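Local coordinates for Lmo0547 protein (Listeria monocytogenes, PDB 4R9N) that probably regulates transcription as a SorC-family DNA-binding protein, in which the putative sugar-binding domain described here is expected to recognise a carbohydrate effector, at residues P82-G86 against K112-A118; A67-I73 against L103-M107; L225-L231 against R248-I253. One frame throughout, in Å; residues are numbered along the deposited sequence. Where two conformers were deposited one is given.

Contact 1: P82-G86 against K112-A118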
loop_
_atom_site.group_PDB
_atom_site.type_symbol
_atom_site.label_atom_id
_atom_site.label_comp_id
_atom_site.label_asym_id
_atom_site.label_seq_id
_atom_site.Cartn_x
_atom_site.Cartn_y
_atom_site.Cartn_z
ATOM N N PRO A 82 7.332 8.065 -4.658
ATOM C CA PRO A 82 6.942 6.660 -4.912
ATOM C C PRO A 82 7.780 5.756 -4.020
ATOM O O PRO A 82 8.999 6.047 -3.789
ATOM C CB PRO A 82 7.283 6.471 -6.425
ATOM C CG PRO A 82 8.261 7.488 -6.711
ATOM C CD PRO A 82 8.023 8.662 -5.801
ATOM N N LEU A 83 7.148 4.736 -3.460
ATOM C CA LEU A 83 7.815 3.878 -2.507
ATOM C C LEU A 83 8.320 2.578 -3.191
ATOM O O LEU A 83 8.841 1.699 -2.504
ATOM C CB LEU A 83 6.906 3.536 -1.371
ATOM C CG LEU A 83 6.495 4.739 -0.550
ATOM C CD1 LEU A 83 5.495 4.337 0.515
ATOM C CD2 LEU A 83 7.648 5.474 0.036
ATOM N N ILE A 84 8.100 2.452 -4.507
ATOM C CA ILE A 84 8.471 1.213 -5.222
ATOM C C ILE A 84 8.736 1.624 -6.665
ATOM O O ILE A 84 8.117 2.554 -7.144
ATOM C CB ILE A 84 7.380 0.137 -5.153
ATOM C CG1 ILE A 84 7.882 -1.119 -5.874
ATOM C CG2 ILE A 84 6.030 0.576 -5.685
ATOM C CD1 ILE A 84 7.298 -2.321 -5.337
ATOM N N GLY A 85 9.687 0.982 -7.327
ATOM C CA GLY A 85 10.009 1.306 -8.726
ATOM C C GLY A 85 8.953 0.786 -9.724
ATOM O O GLY A 85 7.992 0.217 -9.340
ATOM N N GLY A 86 9.277 0.936 -11.011
ATOM C CA GLY A 86 8.537 0.333 -12.144
ATOM C C GLY A 86 8.127 1.429 -13.124
ATOM O O GLY A 86 7.665 2.484 -12.660
ATOM N N LYS A 112 8.810 13.128 -6.786
ATOM C CA LYS A 112 10.038 12.540 -7.226
ATOM C C LYS A 112 9.690 11.324 -8.055
ATOM O O LYS A 112 8.604 10.822 -7.997
ATOM C CB LYS A 112 10.934 12.172 -6.018
ATOM C CG LYS A 112 11.449 13.389 -5.225
ATOM C CD LYS A 112 12.216 14.344 -6.143
ATOM C CE LYS A 112 13.277 15.159 -5.414
ATOM N NZ LYS A 112 12.645 15.775 -4.224
ATOM N N TYR A 113 10.621 10.885 -8.887
ATOM C CA TYR A 113 10.435 9.719 -9.780
ATOM C C TYR A 113 11.448 8.684 -9.335
ATOM O O TYR A 113 12.589 9.046 -9.051
ATOM C CB TYR A 113 10.734 10.158 -11.230
ATOM C CG TYR A 113 10.207 9.226 -12.309
ATOM C CD1 TYR A 113 8.881 9.285 -12.722
ATOM C CD2 TYR A 113 11.061 8.288 -12.948
ATOM C CE1 TYR A 113 8.419 8.435 -13.731
ATOM C CE2 TYR A 113 10.588 7.430 -13.930
ATOM C CZ TYR A 113 9.256 7.522 -14.292
ATOM O OH TYR A 113 8.738 6.666 -15.177
ATOM N N LEU A 114 11.069 7.428 -9.304
ATOM C CA LEU A 114 11.991 6.385 -8.940
ATOM C C LEU A 114 12.454 5.810 -10.269
ATOM O O LEU A 114 11.767 5.090 -10.874
ATOM C CB LEU A 114 11.307 5.394 -7.988
ATOM C CG LEU A 114 12.139 4.440 -7.213
ATOM C CD1 LEU A 114 13.458 5.053 -6.704
ATOM C CD2 LEU A 114 11.352 3.866 -6.061
ATOM N N TYR A 115 13.637 6.234 -10.709
ATOM C CA TYR A 115 14.211 5.843 -11.990
ATOM C C TYR A 115 14.719 4.343 -12.002
ATOM O O TYR A 115 15.962 4.117 -12.100
ATOM C CB TYR A 115 15.323 6.889 -12.330
ATOM C CG TYR A 115 14.797 8.338 -12.639
ATOM C CD1 TYR A 115 13.850 8.560 -13.627
ATOM C CD2 TYR A 115 15.263 9.450 -11.969
ATOM C CE1 TYR A 115 13.363 9.834 -13.915
ATOM C CE2 TYR A 115 14.773 10.749 -12.248
ATOM C CZ TYR A 115 13.814 10.931 -13.218
ATOM O OH TYR A 115 13.287 12.190 -13.528
ATOM N N ALA A 116 13.813 3.338 -11.878
ATOM C CA ALA A 116 14.248 1.911 -11.714
ATOM C C ALA A 116 13.075 0.960 -11.790
ATOM O O ALA A 116 11.936 1.376 -11.519
ATOM C CB ALA A 116 14.978 1.735 -10.388
ATOM N N PRO A 117 13.315 -0.306 -12.164
ATOM C CA PRO A 117 12.235 -1.322 -12.115
ATOM C C PRO A 117 11.895 -1.750 -10.671
ATOM O O PRO A 117 12.743 -1.628 -9.790
ATOM C CB PRO A 117 12.839 -2.538 -12.851
ATOM C CG PRO A 117 14.161 -2.144 -13.297
ATOM C CD PRO A 117 14.606 -0.926 -12.551
ATOM N N ALA A 118 10.690 -2.267 -10.414
ATOM C CA ALA A 118 10.389 -2.771 -9.088
ATOM C C ALA A 118 11.175 -4.011 -8.681
ATOM O O ALA A 118 11.529 -4.184 -7.504
ATOM C CB ALA A 118 8.898 -3.109 -9.004
#
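Where two loops come within 4.1 Å CA to CA, as at Gly-85 and Ala-118, glycine lets the backbones meet. Leu-114, with chi1 t and chi2 p, projects toward the other loop and lays CD2 on its backbone, 3.5 Å from Ile-84 C and 3.6 Å from Gly-85 N. Its CB meets the Pro-82 ring at CG (3.9 Å), while Pro-82 CD lies 3.1 Å from Lys-112 O. Ile-84 starts out sideways, but chi1 t carries CG1 to 3.8 Å from Ala-118 CB. Where the two segments come closest, side chains give way to main chain. Gly-86 N donates a 2.7 Å hydrogen bond to Ala-116 O. A CB on Gly-85 would collide with that same carbonyl, and the backbone angles of Gly-86 by themselves call for glycine. Tyr-115, at the centre of an inverse gamma turn, points away from the contact and its ring meets that of Tyr-134. Asn-97, from helix 96-107, ties the loops together, accepting from Leu-114 N through OD1 and donating to Gly-86 O through ND2; Ile-205 makes backbone hydrogen bonds to Gly-85 and Ala-118. The contact thus lies at the C-terminal ends of adjacent strands 79-82 and 110-111, where Rossmann-like folds commonly place ligand sites, with helix 96-107 against Pro-82 and helix 133-143 against Leu-114.

Contact 2: A67-I73 against L103-M107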
loop_
_atom_site.group_PDB
_atom_site.type_symbol
_atom_site.label_atom_id
_atom_site.label_comp_id
_atom_site.label_asym_id
_atom_site.label_seq_id
_atom_site.Cartn_x
_atom_site.Cartn_y
_atom_site.Cartn_z
ATOM N N ALA A 67 -6.373 7.323 -6.376
ATOM C CA ALA A 67 -5.837 8.479 -7.123
ATOM C C ALA A 67 -6.802 9.058 -8.158
ATOM O O ALA A 67 -6.886 10.246 -8.321
ATOM C CB ALA A 67 -4.487 8.125 -7.736
ATOM N N ASN A 68 -7.579 8.225 -8.833
ATOM C CA ASN A 68 -8.509 8.695 -9.807
ATOM C C ASN A 68 -9.587 9.514 -9.103
ATOM O O ASN A 68 -10.098 10.485 -9.698
ATOM C CB ASN A 68 -9.177 7.475 -10.531
ATOM C CG ASN A 68 -8.230 6.763 -11.499
ATOM O OD1 ASN A 68 -7.145 7.229 -11.829
ATOM N ND2 ASN A 68 -8.644 5.609 -11.936
ATOM N N GLU A 69 -9.959 9.080 -7.879
ATOM C CA GLU A 69 -11.040 9.748 -7.139
ATOM C C GLU A 69 -10.572 11.003 -6.390
ATOM O O GLU A 69 -11.388 11.780 -5.852
ATOM C CB GLU A 69 -11.689 8.785 -6.137
ATOM C CG GLU A 69 -12.389 7.573 -6.765
ATOM C CD GLU A 69 -13.721 7.909 -7.378
ATOM O OE1 GLU A 69 -14.214 9.063 -7.280
ATOM O OE2 GLU A 69 -14.264 6.977 -7.980
ATOM N N PHE A 70 -9.270 11.198 -6.299
ATOM C CA PHE A 70 -8.700 12.256 -5.499
ATOM C C PHE A 70 -9.096 13.644 -6.007
ATOM O O PHE A 70 -9.183 13.876 -7.242
ATOM C CB PHE A 70 -7.178 12.080 -5.444
ATOM C CG PHE A 70 -6.551 12.748 -4.291
ATOM C CD1 PHE A 70 -6.538 12.108 -3.051
ATOM C CD2 PHE A 70 -6.036 14.040 -4.390
ATOM C CE1 PHE A 70 -6.019 12.740 -1.953
ATOM C CE2 PHE A 70 -5.518 14.685 -3.289
ATOM C CZ PHE A 70 -5.475 14.017 -2.074
ATOM N N PRO A 71 -9.373 14.575 -5.082
ATOM C CA PRO A 71 -9.885 15.883 -5.499
ATOM C C PRO A 71 -8.790 16.805 -6.020
ATOM O O PRO A 71 -7.574 16.514 -5.896
ATOM C CB PRO A 71 -10.507 16.452 -4.203
ATOM C CG PRO A 71 -9.581 15.907 -3.155
ATOM C CD PRO A 71 -9.459 14.446 -3.613
ATOM N N PHE A 72 -9.202 17.924 -6.627
ATOM C CA PHE A 72 -8.235 18.877 -7.172
ATOM C C PHE A 72 -7.964 20.039 -6.241
ATOM O O PHE A 72 -8.141 21.182 -6.588
ATOM C CB PHE A 72 -8.717 19.426 -8.521
ATOM C CG PHE A 72 -8.840 18.367 -9.573
ATOM C CD1 PHE A 72 -9.905 17.512 -9.562
ATOM C CD2 PHE A 72 -7.870 18.234 -10.546
ATOM C CE1 PHE A 72 -10.017 16.531 -10.537
ATOM C CE2 PHE A 72 -7.955 17.243 -11.501
ATOM C CZ PHE A 72 -9.030 16.392 -11.472
ATOM N N ILE A 73 -7.496 19.762 -5.064
ATOM C CA ILE A 73 -7.243 20.780 -4.084
ATOM C C ILE A 73 -5.768 21.078 -4.044
ATOM O O ILE A 73 -4.946 20.191 -3.780
ATOM C CB ILE A 73 -7.656 20.318 -2.676
ATOM C CG1 ILE A 73 -9.171 20.141 -2.600
ATOM C CG2 ILE A 73 -7.283 21.398 -1.641
ATOM C CD1 ILE A 73 -9.669 19.583 -1.258
ATOM N N LEU A 103 -1.314 12.395 -8.851
ATOM C CA LEU A 103 -1.602 13.123 -7.612
ATOM C C LEU A 103 -0.901 14.499 -7.593
ATOM O O LEU A 103 -1.503 15.504 -7.172
ATOM C CB LEU A 103 -1.189 12.320 -6.365
ATOM C CG LEU A 103 -2.049 11.071 -6.097
ATOM C CD1 LEU A 103 -1.370 10.202 -5.046
ATOM C CD2 LEU A 103 -3.459 11.481 -5.694
ATOM N N LYS A 104 0.299 14.575 -8.146
ATOM C CA LYS A 104 1.050 15.839 -8.156
ATOM C C LYS A 104 0.319 16.867 -9.009
ATOM O O LYS A 104 0.286 18.076 -8.685
ATOM C CB LYS A 104 2.439 15.605 -8.723
ATOM C CG LYS A 104 3.281 16.853 -8.970
ATOM C CD LYS A 104 3.715 17.002 -10.423
ATOM C CE LYS A 104 4.884 17.973 -10.620
ATOM N NZ LYS A 104 6.188 17.417 -10.145
ATOM N N LYS A 105 -0.207 16.406 -10.146
ATOM C CA LYS A 105 -0.980 17.303 -11.043
ATOM C C LYS A 105 -2.258 17.833 -10.349
ATOM O O LYS A 105 -2.624 19.038 -10.508
ATOM C CB LYS A 105 -1.406 16.561 -12.295
ATOM C CG LYS A 105 -0.335 16.316 -13.314
ATOM C CD LYS A 105 -0.837 15.254 -14.283
ATOM C CE LYS A 105 -1.511 15.825 -15.520
ATOM N NZ LYS A 105 -0.599 15.757 -16.690
ATOM N N LYS A 106 -2.936 16.955 -9.594
ATOM C CA LYS A 106 -4.140 17.361 -8.821
ATOM C C LYS A 106 -3.836 18.379 -7.702
ATOM O O LYS A 106 -4.678 19.260 -7.433
ATOM C CB LYS A 106 -4.921 16.151 -8.275
ATOM C CG LYS A 106 -5.627 15.332 -9.366
ATOM C CD LYS A 106 -6.411 14.160 -8.864
ATOM C CE LYS A 106 -7.170 13.492 -10.006
ATOM N NZ LYS A 106 -8.158 12.540 -9.530
HETATM N N MSE A 107 -2.693 18.275 -7.032
HETATM C CA MSE A 107 -2.338 19.176 -5.899
HETATM C C MSE A 107 -1.395 20.292 -6.262
HETATM O O MSE A 107 -0.966 21.088 -5.386
HETATM C CB MSE A 107 -1.791 18.362 -4.719
HETATM C CG MSE A 107 -2.852 17.475 -4.181
HETATM SE SE MSE A 107 -2.287 16.590 -2.517
HETATM C CE MSE A 107 -1.715 14.942 -3.387
#
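The C-terminal end of a helix exposes carbonyl oxygens, and a lysine from a neighbouring helix can satisfy them. At Ala-67, in the last turn of helix 61-69, CB rests 4.1 Å from Leu-103 CD2, while Ala-67 O accepts a 2.9 Å hydrogen bond from Lys-106 NZ. Asn-68 and Glu-69 point away, toward Arg-64 and Lys-39. Phe-70 turns inward. Leu-103 CD2 makes a CH-pi contact over one ring face, 4.1 Å from the centroid, and the selenium of selenomethionine Met-107 forms an oblique Met-aromatic contact 5.0 Å from the centroid; Phe-70 O takes a second hydrogen bond from Lys-106 NZ, at 2.8 Å. Past Pro-71, Lys-106 CG lies over one face of the Phe-72 ring, 4.1 Å from its centroid, a CH-pi contact. Ile-73 O receives a CA-H...O contact from Met-107 CA (3.5 Å). Lys-106, its shaft on aromatic carbon, donates hydrogen bonds to the carbonyl oxygens of Ala-67 and Phe-70 rather than forming a salt bridge with Glu-69.

Contact 3: L225-L231 against R248-I253; sequences LQKKEAL and RMAEYI
Lys-228 lies over one face of the Tyr-252 ring, with CD 3.5 Å and NZ 3.7 Å from the ring centroid, each 21° off the normal: a CH-pi and a cation-pi contact made by one side chain. All four of its chi angles are t, so NZ also reaches Tyr-252 O and donates a 2.9 Å hydrogen bond. Tyr-252 meets it with chi1 t and chi2 near 41°. Phi/psi run -69/-25, -58/-21 and -90/5 over residues 225-227, Lys-228 N bonds to Leu-225 O (3.0 Å), and 228-231 and 248-253 are helical. The register sets the CA of Leu-225 6.3 Å from that of Met-249, and the CA of Lys-228 6.5 Å from that of Ile-253. Leu-225 (m, t) wedges CD2 against selenomethionine Met-249 CE (3.5 Å) and Tyr-252 CD2 (3.2 Å). Met-249 adopts t, p, p, and Ile-253 the unusual chi1 p (67°) with chi2 t. Deeper in, Leu-231 (t, p) directs CD2 to Met-249 CG (4.3 Å) and Ile-253 CD1 (4.2 Å), and Lys-228 CG touches Ile-253 CG2 at 3.8 Å. Beyond the pair, Ile-253 packs on Leu-11 and Phe-15 of helix 3-15. Such helix-to-helix packing is characteristic of a Rossmann-like alpha/beta domain: helix 228-236 is the connection of the beta-alpha-beta unit between strands 217-221 and 242-246, and it meets the helix following the second strand.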
loop_
_atom_site.group_PDB
_atom_site.type_symbol
_atom_site.label_atom_id
_atom_site.label_comp_id
_atom_site.label_asym_id
_atom_site.label_seq_id
_atom_site.Cartn_x
_atom_site.Cartn_y
_atom_site.Cartn_z
ATOM N N LEU A 225 -12.775 -10.235 0.739
ATOM C CA LEU A 225 -12.632 -11.096 1.899
ATOM C C LEU A 225 -11.439 -12.079 1.760
ATOM O O LEU A 225 -10.848 -12.463 2.767
ATOM C CB LEU A 225 -14.010 -11.732 2.220
ATOM C CG LEU A 225 -15.122 -10.642 2.504
ATOM C CD1 LEU A 225 -16.526 -11.227 2.521
ATOM C CD2 LEU A 225 -14.945 -9.838 3.798
ATOM N N GLN A 226 -11.019 -12.404 0.528
ATOM C CA GLN A 226 -9.806 -13.196 0.280
ATOM C C GLN A 226 -8.556 -12.543 0.886
ATOM O O GLN A 226 -7.529 -13.194 1.079
ATOM C CB GLN A 226 -9.575 -13.402 -1.237
ATOM C CG GLN A 226 -10.490 -14.442 -1.898
ATOM C CD GLN A 226 -10.211 -14.651 -3.390
ATOM O OE1 GLN A 226 -9.286 -14.066 -3.958
ATOM N NE2 GLN A 226 -11.016 -15.493 -4.028
ATOM N N LYS A 227 -8.595 -11.231 1.141
ATOM C CA LYS A 227 -7.421 -10.578 1.755
ATOM C C LYS A 227 -7.410 -10.548 3.299
ATOM O O LYS A 227 -6.510 -9.983 3.896
ATOM C CB LYS A 227 -7.290 -9.174 1.228
ATOM C CG LYS A 227 -7.192 -9.059 -0.272
ATOM C CD LYS A 227 -6.993 -7.591 -0.573
ATOM C CE LYS A 227 -7.083 -7.264 -2.058
ATOM N NZ LYS A 227 -6.532 -5.865 -2.159
ATOM N N LYS A 228 -8.381 -11.179 3.948
ATOM C CA LYS A 228 -8.443 -11.191 5.404
ATOM C C LYS A 228 -7.180 -11.642 6.078
ATOM O O LYS A 228 -6.654 -10.961 6.972
ATOM C CB LYS A 228 -9.623 -12.060 5.896
ATOM C CG LYS A 228 -9.672 -12.291 7.403
ATOM C CD LYS A 228 -10.982 -13.016 7.757
ATOM C CE LYS A 228 -10.985 -13.656 9.115
ATOM N NZ LYS A 228 -12.385 -14.140 9.443
ATOM N N GLU A 229 -6.671 -12.811 5.687
ATOM C CA GLU A 229 -5.475 -13.328 6.309
ATOM C C GLU A 229 -4.293 -12.362 6.171
ATOM O O GLU A 229 -3.554 -12.079 7.139
ATOM C CB GLU A 229 -5.179 -14.716 5.717
ATOM C CG GLU A 229 -3.900 -15.358 6.189
ATOM C CD GLU A 229 -3.658 -16.764 5.575
ATOM O OE1 GLU A 229 -3.683 -16.957 4.321
ATOM O OE2 GLU A 229 -3.400 -17.665 6.364
ATOM N N ALA A 230 -4.105 -11.840 4.971
ATOM C CA ALA A 230 -3.029 -10.876 4.717
ATOM C C ALA A 230 -3.184 -9.628 5.573
ATOM O O ALA A 230 -2.255 -9.139 6.164
ATOM C CB ALA A 230 -3.048 -10.476 3.258
ATOM N N LEU A 231 -4.383 -9.094 5.592
ATOM C CA LEU A 231 -4.649 -7.869 6.374
ATOM C C LEU A 231 -4.484 -8.038 7.866
ATOM O O LEU A 231 -3.849 -7.207 8.606
ATOM C CB LEU A 231 -6.043 -7.398 6.017
ATOM C CG LEU A 231 -6.512 -6.126 6.671
ATOM C CD1 LEU A 231 -5.542 -5.001 6.382
ATOM C CD2 LEU A 231 -7.878 -5.808 6.101
ATOM N N ARG A 248 -18.404 -4.555 5.630
ATOM C CA ARG A 248 -18.367 -6.006 5.371
ATOM C C ARG A 248 -17.000 -6.627 5.749
ATOM O O ARG A 248 -16.938 -7.680 6.397
ATOM C CB ARG A 248 -18.698 -6.258 3.902
ATOM C CG ARG A 248 -19.326 -7.605 3.566
ATOM C CD ARG A 248 -20.370 -7.449 2.460
ATOM N NE ARG A 248 -19.886 -6.626 1.348
ATOM C CZ ARG A 248 -20.656 -6.052 0.419
ATOM N NH1 ARG A 248 -20.095 -5.334 -0.537
ATOM N NH2 ARG A 248 -21.959 -6.207 0.421
HETATM N N MSE A 249 -15.904 -5.963 5.354
HETATM C CA MSE A 249 -14.572 -6.421 5.697
HETATM C C MSE A 249 -14.368 -6.271 7.180
HETATM O O MSE A 249 -13.757 -7.123 7.791
HETATM C CB MSE A 249 -13.498 -5.582 5.013
HETATM C CG MSE A 249 -12.086 -5.936 5.440
HETATM SE SE MSE A 249 -11.502 -7.694 4.719
HETATM C CE MSE A 249 -12.486 -7.443 3.046
ATOM N N ALA A 250 -14.824 -5.164 7.759
ATOM C CA ALA A 250 -14.676 -4.978 9.202
ATOM C C ALA A 250 -15.345 -6.120 10.014
ATOM O O ALA A 250 -14.760 -6.624 10.986
ATOM C CB ALA A 250 -15.197 -3.642 9.610
ATOM N N GLU A 251 -16.532 -6.539 9.608
ATOM C CA GLU A 251 -17.264 -7.584 10.340
ATOM C C GLU A 251 -16.489 -8.877 10.309
ATOM O O GLU A 251 -16.396 -9.599 11.309
ATOM C CB GLU A 251 -18.671 -7.772 9.761
ATOM C CG GLU A 251 -19.610 -6.617 10.117
ATOM C CD GLU A 251 -20.813 -6.460 9.182
ATOM O OE1 GLU A 251 -21.015 -7.304 8.278
ATOM O OE2 GLU A 251 -21.577 -5.475 9.347
ATOM N N TYR A 252 -15.907 -9.137 9.153
ATOM C CA TYR A 252 -15.218 -10.347 8.883
ATOM C C TYR A 252 -13.895 -10.411 9.629
ATOM O O TYR A 252 -13.457 -11.490 9.990
ATOM C CB TYR A 252 -14.991 -10.440 7.363
ATOM C CG TYR A 252 -14.564 -11.788 6.874
ATOM C CD1 TYR A 252 -15.131 -12.965 7.392
ATOM C CD2 TYR A 252 -13.608 -11.909 5.872
ATOM C CE1 TYR A 252 -14.734 -14.217 6.937
ATOM C CE2 TYR A 252 -13.197 -13.157 5.412
ATOM C CZ TYR A 252 -13.770 -14.307 5.934
ATOM O OH TYR A 252 -13.360 -15.527 5.459
ATOM N N ILE A 253 -13.226 -9.281 9.830
ATOM C CA ILE A 253 -11.967 -9.315 10.552
ATOM C C ILE A 253 -12.107 -9.053 12.051
ATOM O O ILE A 253 -11.143 -9.220 12.776
ATOM C CB ILE A 253 -10.883 -8.392 9.944
ATOM C CG1 ILE A 253 -11.222 -6.912 10.067
ATOM C CG2 ILE A 253 -10.636 -8.764 8.491
ATOM C CD1 ILE A 253 -10.058 -6.009 9.655
#

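All three contacts are only partly buried. Contact 1 joins two loops at strand ends, contact 2 the C-terminal ends of two helices, contact 3 two successive helices. Contact 1 starts at the last residue of strand 79-82, while helix 96-107 of contact 2 packs on that strand through Leu-103 and Met-107. Their segments alternate along the chain without touching. Contact 3 comes later, its centre about 29 Å from that of contact 1, across the chain's centre. Loop meets loop through a backbone hydrogen bond beside glycines, with Leu-114 and Pro-82 filling in. In contacts 2 and 3 a lysine packs its methylenes on an aromatic ring and donates to main-chain oxygen, two and one respectively; in contact 3 the ammonium also lies over the ring.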